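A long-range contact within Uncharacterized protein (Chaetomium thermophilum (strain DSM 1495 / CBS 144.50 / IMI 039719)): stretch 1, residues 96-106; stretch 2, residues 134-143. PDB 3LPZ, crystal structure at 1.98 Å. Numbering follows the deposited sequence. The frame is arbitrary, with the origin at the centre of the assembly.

Stretch 1 (96-106) SRGKLLGCLRL
Stretch 2 (134-143) GDPELHHVVG

Two helices lie side by side and run almost parallel, their N-to-C directions 13° apart and their axes 11.1 Å apart at closest approach. The first enters from earlier in the chain and includes residues 96-104; the second begins at P136 and continues beyond G143. The register pairs R97 with L138, CA atoms 7.6 Å apart, and L104 with V142, CA atoms 8.3 Å apart. Helical phi/psi values near -62/-43 prevail, and 457 Å² is buried between the stretches, both sides summed.

The N-terminal end is held by charge. R97 points its CB toward the second helix and extends through chi1 t and chi2 t, then bends at chi3 (m, -65°), with chi4 at 107°, presenting the guanidinium edge-on to D135. Two nearly straight hydrogen bonds, R97 NE to D135 OD2 at 2.8 Å and R97 NH2 to D135 OD1 at 2.9 Å, form a bidentate salt bridge. D135 (phi/psi -65/126, chi1 t, chi2 68°) is also the N-cap: its OD2 accepts from L138 N at 3.0 Å. Aspartate suits this place because its short carboxylate can reach forward to the free L138 amide of the first turn while both oxygens engage the arginine. E137, with chi1 and chi2 both t and chi3 at -18°, sets OE1 over one face of the same guanidinium. R97 NH1 and E137 OE1 are 3.7 Å apart, a long salt bridge of charges alone, since the oxygen lies well out of the guanidinium plane.

The methylenes of R97 lead into the apolar part, with CG 3.6 Å from L138 CD2. L138 (chi1 m, chi2 t) has its CB sideways, yet its end comes nearer and meets L101, CD2 to CD2, at 3.6 Å. L101, also m and t, points toward the second helix and places the same CD2 3.7 Å from V141 CB. L104 adopts t and p, bringing its CD2 4.0 Å from V141 CG1 and 3.8 Å from V142 CG2. L104, L138, V141 and V142 are buried, so apolar side chains suit them: the leucines reach across, while the compact valines, V141 at chi1 179° and V142 at 168°, offer methyls close to their backbone.

R105 closes the far end. Its CB points sideways, but chi1 m, two t angles and chi4 at -82° carry the guanidinium back, one face covering V141 CG1, 3.5 Å from R105 NH2. A long arginine suits this exposed position, resting its flat guanidinium on a methyl while its charge stays at the edge.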

ATOM      1  N   SER A  96      -6.908 -18.216  -9.298  1.00 18.69           N
ATOM      2  CA  SER A  96      -7.465 -16.968  -9.889  1.00 18.71           C
ATOM      3  C   SER A  96      -6.475 -15.816  -9.693  1.00 18.61           C
ATOM      4  O   SER A  96      -6.212 -15.042 -10.627  1.00 17.30           O
ATOM      5  CB  SER A  96      -8.843 -16.621  -9.306  1.00 18.51           C
ATOM      6  OG  SER A  96      -8.801 -16.518  -7.879  1.00 19.80           O
ATOM      7  N   ARG A  97      -5.894 -15.733  -8.491  1.00 18.05           N
ATOM      8  CA  ARG A  97      -4.883 -14.713  -8.231  1.00 16.96           C
ATOM      9  C   ARG A  97      -3.695 -14.968  -9.184  1.00 17.06           C
ATOM     10  O   ARG A  97      -3.135 -14.023  -9.715  1.00 16.60           O
ATOM     11  CB  ARG A  97      -4.393 -14.742  -6.770  1.00 17.05           C
ATOM     12  CG  ARG A  97      -3.401 -13.602  -6.414  1.00 16.64           C
ATOM     13  CD  ARG A  97      -2.639 -13.861  -5.068  1.00 16.58           C
ATOM     14  NE  ARG A  97      -3.587 -13.850  -3.939  1.00 16.29           N
ATOM     15  CZ  ARG A  97      -3.989 -14.928  -3.256  1.00 18.92           C
ATOM     16  NH1 ARG A  97      -3.504 -16.163  -3.523  1.00 16.71           N
ATOM     17  NH2 ARG A  97      -4.881 -14.762  -2.282  1.00 18.84           N
ATOM     18  N   GLY A  98      -3.290 -16.230  -9.364  1.00 16.60           N
ATOM     19  CA  GLY A  98      -2.149 -16.519 -10.237  1.00 16.41           C
ATOM     20  C   GLY A  98      -2.378 -16.071 -11.684  1.00 17.00           C
ATOM     21  O   GLY A  98      -1.469 -15.556 -12.350  1.00 17.31           O
ATOM     22  N   LYS A  99      -3.590 -16.272 -12.187  1.00 16.56           N
ATOM     23  CA  LYS A  99      -3.908 -15.820 -13.555  1.00 17.51           C
ATOM     24  C   LYS A  99      -3.832 -14.300 -13.658  1.00 17.02           C
ATOM     25  O   LYS A  99      -3.355 -13.763 -14.668  1.00 17.42           O
ATOM     26  CB  LYS A  99      -5.284 -16.324 -13.987  1.00 16.99           C
ATOM     27  CG  LYS A  99      -5.308 -17.816 -14.239  1.00 19.61           C
ATOM     28  CD  LYS A  99      -6.697 -18.297 -14.684  1.00 23.10           C
ATOM     29  CE  LYS A  99      -6.773 -19.841 -14.779  1.00 23.31           C
ATOM     30  NZ  LYS A  99      -6.755 -20.502 -13.440  1.00 25.57           N
ATOM     31  N   LEU A 100      -4.330 -13.602 -12.636  1.00 16.79           N
ATOM     32  CA  LEU A 100      -4.334 -12.125 -12.660  1.00 16.63           C
ATOM     33  C   LEU A 100      -2.901 -11.576 -12.570  1.00 17.05           C
ATOM     34  O   LEU A 100      -2.560 -10.617 -13.290  1.00 16.81           O
ATOM     35  CB  LEU A 100      -5.249 -11.539 -11.572  1.00 15.87           C
ATOM     36  CG  LEU A 100      -6.743 -11.869 -11.789  1.00 17.16           C
ATOM     37  CD1 LEU A 100      -7.577 -11.446 -10.573  1.00 20.92           C
ATOM     38  CD2 LEU A 100      -7.306 -11.168 -13.041  1.00 17.68           C
ATOM     39  N   LEU A 101      -2.069 -12.199 -11.731  1.00 16.30           N
ATOM     40  CA  LEU A 101      -0.642 -11.802 -11.642  1.00 17.94           C
ATOM     41  C   LEU A 101       0.104 -12.106 -12.930  1.00 18.37           C
ATOM     42  O   LEU A 101       0.988 -11.353 -13.328  1.00 19.09           O
ATOM     43  CB  LEU A 101       0.069 -12.483 -10.439  1.00 17.92           C
ATOM     44  CG  LEU A 101      -0.445 -12.038  -9.070  1.00 17.95           C
ATOM     45  CD1 LEU A 101       0.141 -12.942  -8.007  1.00 20.17           C
ATOM     46  CD2 LEU A 101      -0.072 -10.550  -8.784  1.00 20.36           C
ATOM     47  N   GLY A 102      -0.257 -13.205 -13.593  1.00 18.84           N
ATOM     48  CA  GLY A 102       0.346 -13.524 -14.884  1.00 19.58           C
ATOM     49  C   GLY A 102       0.054 -12.420 -15.907  1.00 20.01           C
ATOM     50  O   GLY A 102       0.943 -12.058 -16.711  1.00 21.81           O
ATOM     51  N   CYS A 103      -1.171 -11.897 -15.913  1.00 19.43           N
ATOM     52  CA  CYS A 103      -1.503 -10.760 -16.808  1.00 19.34           C
ATOM     53  C   CYS A 103      -0.771  -9.477 -16.394  1.00 18.84           C
ATOM     54  O   CYS A 103      -0.146  -8.792 -17.235  1.00 17.84           O
ATOM     55  CB  CYS A 103      -3.017 -10.497 -16.846  1.00 19.73           C
ATOM     56  SG  CYS A 103      -3.987 -11.848 -17.585  1.00 22.44           S
ATOM     57  N   LEU A 104      -0.846  -9.171 -15.101  1.00 18.58           N
ATOM     58  CA  LEU A 104      -0.261  -7.944 -14.527  1.00 19.54           C
ATOM     59  C   LEU A 104       1.191  -7.727 -14.936  1.00 20.18           C
ATOM     60  O   LEU A 104       1.583  -6.619 -15.358  1.00 19.61           O
ATOM     61  CB  LEU A 104      -0.329  -7.989 -12.988  1.00 19.38           C
ATOM     62  CG  LEU A 104       0.171  -6.731 -12.243  1.00 20.49           C
ATOM     63  CD1 LEU A 104      -0.661  -5.523 -12.641  1.00 20.56           C
ATOM     64  CD2 LEU A 104       0.147  -6.905 -10.683  1.00 17.64           C
ATOM     65  N   ARG A 105       1.989  -8.785 -14.790  1.00 21.23           N
ATOM     66  CA  ARG A 105       3.424  -8.688 -14.995  1.00 22.49           C
ATOM     67  C   ARG A 105       3.779  -8.543 -16.477  1.00 23.21           C
ATOM     68  O   ARG A 105       4.895  -8.183 -16.808  1.00 23.55           O
ATOM     69  CB  ARG A 105       4.125  -9.898 -14.400  1.00 23.11           C
ATOM     70  CG  ARG A 105       4.029  -9.940 -12.869  1.00 25.31           C
ATOM     71  CD  ARG A 105       4.982 -11.007 -12.341  1.00 28.30           C
ATOM     72  NE  ARG A 105       4.935 -11.223 -10.884  1.00 31.96           N
ATOM     73  CZ  ARG A 105       5.575 -10.481  -9.979  1.00 33.54           C
ATOM     74  NH1 ARG A 105       6.287  -9.421 -10.362  1.00 33.92           N
ATOM     75  NH2 ARG A 105       5.490 -10.791  -8.677  1.00 31.95           N
ATOM     76  N   LEU A 106       2.827  -8.812 -17.371  1.00 23.61           N
ATOM     77  CA  LEU A 106       3.098  -8.658 -18.804  1.00 24.14           C
ATOM     78  C   LEU A 106       2.709  -7.314 -19.414  1.00 24.92           C
ATOM     79  O   LEU A 106       3.035  -7.053 -20.571  1.00 25.74           O
ATOM     80  CB  LEU A 106       2.502  -9.825 -19.598  1.00 24.00           C
ATOM     81  CG  LEU A 106       3.112 -11.221 -19.349  1.00 24.19           C
ATOM     82  CD1 LEU A 106       2.172 -12.309 -19.909  1.00 24.92           C
ATOM     83  CD2 LEU A 106       4.500 -11.368 -19.957  1.00 25.04           C
ATOM     84  N   GLY A 134      -8.766  -5.342   0.341  1.00 17.73           N
ATOM     85  CA  GLY A 134      -8.305  -5.966  -0.928  1.00 16.88           C
ATOM     86  C   GLY A 134      -7.242  -7.010  -0.655  1.00 15.95           C
ATOM     87  O   GLY A 134      -6.670  -7.024   0.424  1.00 17.42           O
ATOM     88  N   ASP A 135      -6.969  -7.880  -1.616  1.00 15.21           N
ATOM     89  CA  ASP A 135      -6.112  -9.043  -1.364  1.00 15.34           C
ATOM     90  C   ASP A 135      -4.691  -8.603  -1.022  1.00 15.59           C
ATOM     91  O   ASP A 135      -4.107  -7.835  -1.756  1.00 15.46           O
ATOM     92  CB  ASP A 135      -6.125  -9.991  -2.556  1.00 15.36           C
ATOM     93  CG  ASP A 135      -5.239 -11.200  -2.350  1.00 16.23           C
ATOM     94  OD1 ASP A 135      -5.581 -12.049  -1.476  1.00 18.76           O
ATOM     95  OD2 ASP A 135      -4.196 -11.303  -3.066  1.00 15.65           O
ATOM     96  N   PRO A 136      -4.151  -9.057   0.133  1.00 15.69           N
ATOM     97  CA  PRO A 136      -2.811  -8.591   0.470  1.00 15.23           C
ATOM     98  C   PRO A 136      -1.708  -8.897  -0.563  1.00 14.78           C
ATOM     99  O   PRO A 136      -0.845  -8.029  -0.808  1.00 13.26           O
ATOM    100  CB  PRO A 136      -2.513  -9.344   1.771  1.00 15.30           C
ATOM    101  CG  PRO A 136      -3.901  -9.394   2.455  1.00 16.64           C
ATOM    102  CD  PRO A 136      -4.809  -9.734   1.276  1.00 15.74           C
ATOM    103  N   GLU A 137      -1.706 -10.110  -1.126  1.00 13.81           N
ATOM    104  CA  GLU A 137      -0.639 -10.497  -2.079  1.00 15.42           C
ATOM    105  C   GLU A 137      -0.762  -9.659  -3.361  1.00 15.82           C
ATOM    106  O   GLU A 137       0.245  -9.233  -3.923  1.00 16.14           O
ATOM    107  CB  GLU A 137      -0.684 -12.009  -2.411  1.00 15.61           C
ATOM    108  CG  GLU A 137       0.439 -12.482  -3.310  1.00 20.28           C
ATOM    109  CD  GLU A 137       0.460 -14.014  -3.485  1.00 24.77           C
ATOM    110  OE1 GLU A 137      -0.154 -14.768  -2.678  1.00 26.03           O
ATOM    111  OE2 GLU A 137       1.069 -14.464  -4.467  1.00 28.64           O
ATOM    112  N   LEU A 138      -1.988  -9.382  -3.804  1.00 14.79           N
ATOM    113  CA  LEU A 138      -2.139  -8.481  -4.962  1.00 15.17           C
ATOM    114  C   LEU A 138      -1.610  -7.079  -4.647  1.00 15.82           C
ATOM    115  O   LEU A 138      -0.866  -6.493  -5.462  1.00 15.38           O
ATOM    116  CB  LEU A 138      -3.589  -8.419  -5.439  1.00 15.22           C
ATOM    117  CG  LEU A 138      -4.183  -9.689  -6.072  1.00 15.02           C
ATOM    118  CD1 LEU A 138      -5.631  -9.395  -6.475  1.00 16.54           C
ATOM    119  CD2 LEU A 138      -3.387 -10.143  -7.317  1.00 17.30           C
ATOM    120  N   HIS A 139      -1.941  -6.554  -3.454  1.00 15.61           N
ATOM    121  CA  HIS A 139      -1.391  -5.255  -3.023  1.00 16.30           C
ATOM    122  C   HIS A 139       0.141  -5.294  -2.971  1.00 16.81           C
ATOM    123  O   HIS A 139       0.811  -4.342  -3.399  1.00 17.01           O
ATOM    124  CB  HIS A 139      -1.912  -4.824  -1.640  1.00 16.23           C
ATOM    125  CG  HIS A 139      -3.275  -4.202  -1.671  1.00 17.72           C
ATOM    126  ND1 HIS A 139      -3.570  -3.092  -2.435  1.00 18.72           N
ATOM    127  CD2 HIS A 139      -4.423  -4.525  -1.023  1.00 18.05           C
ATOM    128  CE1 HIS A 139      -4.837  -2.747  -2.255  1.00 18.31           C
ATOM    129  NE2 HIS A 139      -5.380  -3.604  -1.406  1.00 19.02           N
ATOM    130  N   HIS A 140       0.695  -6.374  -2.422  1.00 16.21           N
ATOM    131  CA  HIS A 140       2.136  -6.520  -2.391  1.00 16.77           C
ATOM    132  C   HIS A 140       2.797  -6.429  -3.791  1.00 17.09           C
ATOM    133  O   HIS A 140       3.732  -5.664  -4.004  1.00 16.90           O
ATOM    134  CB  HIS A 140       2.562  -7.822  -1.726  1.00 16.32           C
ATOM    135  CG  HIS A 140       4.052  -8.018  -1.759  1.00 17.38           C
ATOM    136  ND1 HIS A 140       4.904  -7.323  -0.927  1.00 17.43           N
ATOM    137  CD2 HIS A 140       4.838  -8.790  -2.551  1.00 17.57           C
ATOM    138  CE1 HIS A 140       6.156  -7.667  -1.202  1.00 19.35           C
ATOM    139  NE2 HIS A 140       6.144  -8.563  -2.174  1.00 19.34           N
ATOM    140  N   VAL A 141       2.339  -7.267  -4.707  1.00 17.20           N
ATOM    141  CA  VAL A 141       2.886  -7.277  -6.051  1.00 17.34           C
ATOM    142  C   VAL A 141       2.713  -5.932  -6.797  1.00 17.17           C
ATOM    143  O   VAL A 141       3.667  -5.445  -7.384  1.00 16.49           O
ATOM    144  CB  VAL A 141       2.369  -8.479  -6.867  1.00 17.28           C
ATOM    145  CG1 VAL A 141       2.956  -8.420  -8.305  1.00 18.12           C
ATOM    146  CG2 VAL A 141       2.779  -9.805  -6.140  1.00 18.05           C
ATOM    147  N   VAL A 142       1.531  -5.327  -6.742  1.00 16.90           N
ATOM    148  CA  VAL A 142       1.308  -4.031  -7.377  1.00 17.59           C
ATOM    149  C   VAL A 142       2.267  -3.016  -6.734  1.00 18.06           C
ATOM    150  O   VAL A 142       2.913  -2.218  -7.416  1.00 17.28           O
ATOM    151  CB  VAL A 142      -0.172  -3.565  -7.202  1.00 17.85           C
ATOM    152  CG1 VAL A 142      -0.355  -2.083  -7.591  1.00 18.70           C
ATOM    153  CG2 VAL A 142      -1.111  -4.479  -8.020  1.00 19.00           C
ATOM    154  N   GLY A 143       2.368  -3.082  -5.406  1.00 18.70           N
ATOM    155  CA  GLY A 143       3.252  -2.188  -4.676  1.00 19.48           C
ATOM    156  C   GLY A 143       4.700  -2.345  -5.106  1.00 20.06           C
ATOM    157  O   GLY A 143       5.393  -1.334  -5.317  1.00 20.35           O
TER